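Local coordinates for DUF3201 domain-containing protein (Pyrococcus furiosus, PDB 1YB3) that is of unknown function but belongs to the DUF3201 family and folds around a seven-stranded antiparallel sheet flanked by helices, at residues Gly56-Met61 with Ala114-Glu119; Gly73-Ala78 with Tyr84-Phe89. One frame throughout, in Å; residues are numbered along the deposited sequence. Where two conformers were deposited one is given.

Interaction 1 (Gly56-Met61 with Ala114-Glu119); sequences GKWEEM and AENFLE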
# COMPACT_ATOMS: atom_id res chain seq x y z
N GLY A 56 -2.22 -9.99 -14.26
CA GLY A 56 -1.72 -11.26 -13.74
C GLY A 56 -0.22 -11.41 -13.65
O GLY A 56 0.28 -12.51 -13.40
N LYS A 57 0.51 -10.31 -13.86
CA LYS A 57 1.97 -10.34 -13.85
C LYS A 57 2.57 -9.07 -13.24
O LYS A 57 2.06 -7.97 -13.47
CB LYS A 57 2.50 -10.56 -15.27
CG LYS A 57 4.02 -10.60 -15.41
N TRP A 58 3.63 -9.24 -12.45
CA TRP A 58 4.41 -8.11 -11.95
C TRP A 58 5.26 -7.54 -13.08
O TRP A 58 5.98 -8.29 -13.76
CB TRP A 58 5.30 -8.55 -10.80
CG TRP A 58 4.56 -8.93 -9.54
CD1 TRP A 58 4.38 -10.19 -9.04
CD2 TRP A 58 3.91 -8.04 -8.61
NE1 TRP A 58 3.66 -10.14 -7.87
CE2 TRP A 58 3.36 -8.83 -7.58
CE3 TRP A 58 3.74 -6.64 -8.56
CZ2 TRP A 58 2.64 -8.29 -6.51
CZ3 TRP A 58 3.02 -6.10 -7.48
CH2 TRP A 58 2.48 -6.92 -6.48
N GLU A 59 5.16 -6.22 -13.29
CA GLU A 59 5.88 -5.52 -14.35
C GLU A 59 6.60 -4.30 -13.80
O GLU A 59 6.00 -3.53 -13.04
CB GLU A 59 4.90 -5.04 -15.42
CG GLU A 59 4.05 -6.11 -16.08
CD GLU A 59 4.81 -6.95 -17.08
OE1 GLU A 59 5.93 -6.55 -17.48
OE2 GLU A 59 4.29 -8.01 -17.48
N GLU A 60 7.86 -4.11 -14.18
CA GLU A 60 8.63 -2.98 -13.67
C GLU A 60 8.26 -1.66 -14.33
O GLU A 60 8.14 -1.57 -15.55
CB GLU A 60 10.14 -3.23 -13.80
CG GLU A 60 10.98 -2.24 -13.03
CD GLU A 60 12.46 -2.48 -13.17
OE1 GLU A 60 12.84 -3.51 -13.76
OE2 GLU A 60 13.24 -1.63 -12.68
N MSE A 61 8.06 -0.64 -13.50
CA MSE A 61 7.91 0.73 -13.98
C MSE A 61 9.27 1.40 -13.97
O MSE A 61 9.77 1.78 -12.92
CB MSE A 61 6.95 1.51 -13.08
CG MSE A 61 5.60 0.89 -12.95
SE MSE A 61 4.39 1.89 -11.73
CE MSE A 61 5.11 1.23 -10.02
N ALA A 114 10.36 -7.75 1.32
CA ALA A 114 11.17 -6.65 0.79
C ALA A 114 10.83 -6.26 -0.65
O ALA A 114 10.82 -5.08 -0.98
CB ALA A 114 12.66 -6.97 0.91
N GLU A 115 10.54 -7.25 -1.50
CA GLU A 115 10.16 -7.00 -2.90
C GLU A 115 8.76 -7.52 -3.22
O GLU A 115 8.48 -8.71 -3.07
CB GLU A 115 11.16 -7.67 -3.85
CG GLU A 115 12.63 -7.39 -3.54
CD GLU A 115 13.01 -5.92 -3.68
OE1 GLU A 115 12.31 -5.17 -4.40
OE2 GLU A 115 14.03 -5.52 -3.07
N ASN A 116 7.87 -6.63 -3.70
CA ASN A 116 6.52 -7.09 -4.04
C ASN A 116 6.46 -8.13 -5.14
O ASN A 116 5.64 -9.02 -5.11
CB ASN A 116 5.55 -5.92 -4.34
CG ASN A 116 6.02 -5.03 -5.48
OD1 ASN A 116 7.11 -5.22 -6.05
ND2 ASN A 116 5.19 -4.04 -5.83
N PHE A 117 7.35 -8.03 -6.12
CA PHE A 117 7.31 -8.95 -7.26
C PHE A 117 7.85 -10.34 -6.89
O PHE A 117 7.55 -11.33 -7.57
CB PHE A 117 8.06 -8.36 -8.45
CG PHE A 117 9.55 -8.32 -8.27
CD1 PHE A 117 10.35 -9.39 -8.71
CD2 PHE A 117 10.17 -7.24 -7.65
CE1 PHE A 117 11.72 -9.37 -8.54
CE2 PHE A 117 11.55 -7.21 -7.48
CZ PHE A 117 12.32 -8.29 -7.93
N LEU A 118 8.63 -10.41 -5.81
CA LEU A 118 9.33 -11.64 -5.44
C LEU A 118 8.75 -12.33 -4.20
O LEU A 118 8.52 -13.52 -4.22
CB LEU A 118 10.82 -11.37 -5.22
CG LEU A 118 11.74 -12.60 -5.11
CD1 LEU A 118 11.72 -13.41 -6.41
CD2 LEU A 118 13.15 -12.17 -4.74
N GLU A 119 8.54 -11.58 -3.12
CA GLU A 119 8.16 -12.18 -1.86
C GLU A 119 6.71 -11.90 -1.53
O GLU A 119 6.41 -11.17 -0.58
CB GLU A 119 9.05 -11.66 -0.72
CG GLU A 119 10.50 -12.15 -0.74
CD GLU A 119 11.52 -11.08 -1.07
OE1 GLU A 119 11.27 -9.88 -0.82
OE2 GLU A 119 12.60 -11.44 -1.56
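Trp-58, on the second strand of the small two-stranded sheet 51-54/57-60, lays one face of its indole against Asn-116 and Phe-117 in the connection that follows strand 108-112. Phe-117 meets the pyrrole part through its backbone: a CH-pi contact puts CA 3.6 Å from the centroid of the five-membered ring, only 11° off the normal. Beyond it, over the same face, Asn-116 O sits 3.4 Å from Trp-58 CE2. The benzene half takes the Asn-116 side chain, with CB above the ring and ND2 3.4 Å from Trp-58 CZ3; the amide is tilted 39° to the indole. Asparagine suits this place because ND2, besides lying near the ring, donates a hydrogen bond to Tyr-51 O, on the neighbouring strand of the small sheet. The loop between strands 108-112 and 120-123 of the main sheet packs here against the two-stranded ribbon, whose indole also meets the rings of Tyr-53 and Phe-110. Phe-117 CG stands between its backbone N and carbonyl carbon (chi1 71°), which turns the ring away from Trp-58 to stack on Tyr-51 and leaves CB to touch Trp-58 CB at 3.6 Å. Within the loop, Glu-115 O accepts from the backbone N of both Leu-118 and Glu-119, while Glu-115 N donates a hydrogen bond to Glu-119 OE1 at 2.8 Å.

Interaction 2 (Gly73-Ala78 with Tyr84-Phe89); sequences GGEVGA and YFVFAF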
# COMPACT_ATOMS: atom_id res chain seq x y z
N GLY A 73 6.67 3.80 8.89
CA GLY A 73 6.61 2.64 8.00
C GLY A 73 5.57 2.69 6.90
O GLY A 73 5.34 1.70 6.19
N GLY A 74 4.99 3.88 6.70
CA GLY A 74 3.94 4.05 5.70
C GLY A 74 4.36 4.83 4.46
O GLY A 74 5.29 5.64 4.51
N GLU A 75 3.65 4.56 3.35
CA GLU A 75 3.78 5.28 2.07
C GLU A 75 2.41 5.39 1.44
O GLU A 75 1.64 4.42 1.44
CB GLU A 75 4.75 4.57 1.11
CG GLU A 75 6.21 4.50 1.58
CD GLU A 75 7.00 5.80 1.36
OE1 GLU A 75 6.51 6.71 0.66
OE2 GLU A 75 8.13 5.90 1.89
N VAL A 76 2.09 6.56 0.88
CA VAL A 76 0.87 6.72 0.09
C VAL A 76 1.32 7.24 -1.28
O VAL A 76 2.17 8.12 -1.36
CB VAL A 76 -0.02 7.77 0.73
CG1 VAL A 76 -1.24 8.05 -0.14
CG2 VAL A 76 -0.42 7.28 2.13
N GLY A 77 0.73 6.71 -2.33
CA GLY A 77 1.16 7.15 -3.69
C GLY A 77 0.15 6.85 -4.77
O GLY A 77 -0.99 6.46 -4.49
N ALA A 78 0.55 7.05 -6.03
CA ALA A 78 -0.33 6.71 -7.14
C ALA A 78 0.53 6.17 -8.25
O ALA A 78 1.70 6.57 -8.40
CB ALA A 78 -1.11 7.92 -7.63
N TYR A 84 -2.60 4.08 -3.86
CA TYR A 84 -2.32 2.98 -2.94
C TYR A 84 -1.77 3.54 -1.64
O TYR A 84 -1.30 4.68 -1.58
CB TYR A 84 -1.33 1.99 -3.56
CG TYR A 84 0.06 2.57 -3.67
CD1 TYR A 84 0.97 2.42 -2.64
CD2 TYR A 84 0.44 3.32 -4.79
CE1 TYR A 84 2.26 2.99 -2.70
CE2 TYR A 84 1.72 3.89 -4.87
CZ TYR A 84 2.61 3.72 -3.83
OH TYR A 84 3.87 4.28 -3.90
N PHE A 85 -1.84 2.74 -0.58
CA PHE A 85 -1.02 2.99 0.58
C PHE A 85 -0.47 1.66 1.05
O PHE A 85 -1.00 0.59 0.73
CB PHE A 85 -1.79 3.73 1.70
CG PHE A 85 -2.92 2.92 2.30
CD1 PHE A 85 -2.68 2.10 3.39
CD2 PHE A 85 -4.20 3.01 1.78
CE1 PHE A 85 -3.71 1.34 3.97
CE2 PHE A 85 -5.26 2.23 2.34
CZ PHE A 85 -4.99 1.40 3.43
N VAL A 86 0.64 1.74 1.77
CA VAL A 86 1.30 0.55 2.28
C VAL A 86 1.93 0.87 3.63
O VAL A 86 2.49 1.96 3.79
CB VAL A 86 2.38 0.02 1.27
CG1 VAL A 86 3.35 1.10 0.87
CG2 VAL A 86 3.10 -1.24 1.81
N PHE A 87 1.82 -0.05 4.59
CA PHE A 87 2.54 0.07 5.85
C PHE A 87 3.38 -1.16 6.07
O PHE A 87 2.92 -2.27 5.79
CB PHE A 87 1.56 0.20 7.01
CG PHE A 87 1.05 1.61 7.21
CD1 PHE A 87 1.73 2.48 8.04
CD2 PHE A 87 -0.11 2.03 6.57
CE1 PHE A 87 1.28 3.79 8.23
CE2 PHE A 87 -0.58 3.36 6.77
CZ PHE A 87 0.12 4.21 7.59
N ALA A 88 4.59 -0.95 6.58
CA ALA A 88 5.53 -2.03 6.89
C ALA A 88 5.61 -2.17 8.39
O ALA A 88 5.75 -1.17 9.11
CB ALA A 88 6.90 -1.71 6.32
N PHE A 89 5.59 -3.42 8.87
CA PHE A 89 5.74 -3.71 10.29
C PHE A 89 6.76 -4.84 10.50
O PHE A 89 6.81 -5.77 9.68
CB PHE A 89 4.41 -4.13 10.91
CG PHE A 89 3.31 -3.09 10.79
CD1 PHE A 89 3.39 -1.89 11.51
CD2 PHE A 89 2.19 -3.32 9.99
CE1 PHE A 89 2.36 -0.92 11.39
CE2 PHE A 89 1.17 -2.38 9.89
CZ PHE A 89 1.27 -1.18 10.60
O HOH W 1 5.90 1.66 3.65
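Val-76 and Phe-85 form a non-hydrogen-bonded antiparallel pair, where Val-76 CG2 lies 3.8 Å from Phe-85 CB on the face covered by helix 155-171. This is the tight side of the ribbon: both apolar side chains pack against Ile-162 of the helix, which suits valine and phenylalanine to this buried face. On the same face Phe-87 sets its ring over Gly-74, with Gly-74 CA 3.9 Å from the ring centroid in a CH-pi contact. A beta carbon on Gly-74 would collide with Phe-87 CE1, so glycine fits here by lacking one; the Phe-87 ring also meets that of Phe-165, planes about 10° apart.

The face of Tyr-84, Glu-75 and Val-86 is partly exposed, yet close-packed at one end. Tyr-84, its CG held between the backbone N and carbonyl carbon (chi1 70°), folds its ring across the strands; Gly-77 N lies over its centre, and CE2 comes within 3.4 Å of Gly-77 C. A beta carbon on Gly-77 would strike Tyr-84 OH, which hydrogen-bonds to His-65 NE2 on strand 65-71. Putting an alanine at Tyr-84 would probably uncover the Gly-77 backbone and leave His-65 without its hydroxyl partner. Farther along packing is looser: Glu-75 CB touches Val-86 CG1 at 3.7 Å, and near Gly-73 a water donates to Gly-73 O at 2.6 Å and only weakly to Val-86 O.

Five backbone hydrogen bonds join the strands, with reciprocal pairs at Glu-75/Val-86 and Gly-77/Tyr-84 and a final one from Ala-88 N to Gly-73 O. Such pairing is that of an antiparallel beta hairpin, here the last two strands of the meander 65-71, 74-79 and 82-90 within the seven-stranded sheet.

The centres of interactions 1 and 2 lie 16 Å apart, with their nearest atoms about 6 Å apart and not touching. Along the chain, interaction 2 is nested within interaction 1: after strand 57-60 the chain builds 65-71 and the hairpin 74-79/82-90, then passes through helix 96-105 and strand 108-112 to reach 114-119. Interaction 2 is local pairing inside the main sheet, near the centre of the chain. Interaction 1 is a surface contact between distant parts of the sequence, where the separate two-stranded sheet, an excursion of the chain, packs back against the loop leading into edge strand 120-123.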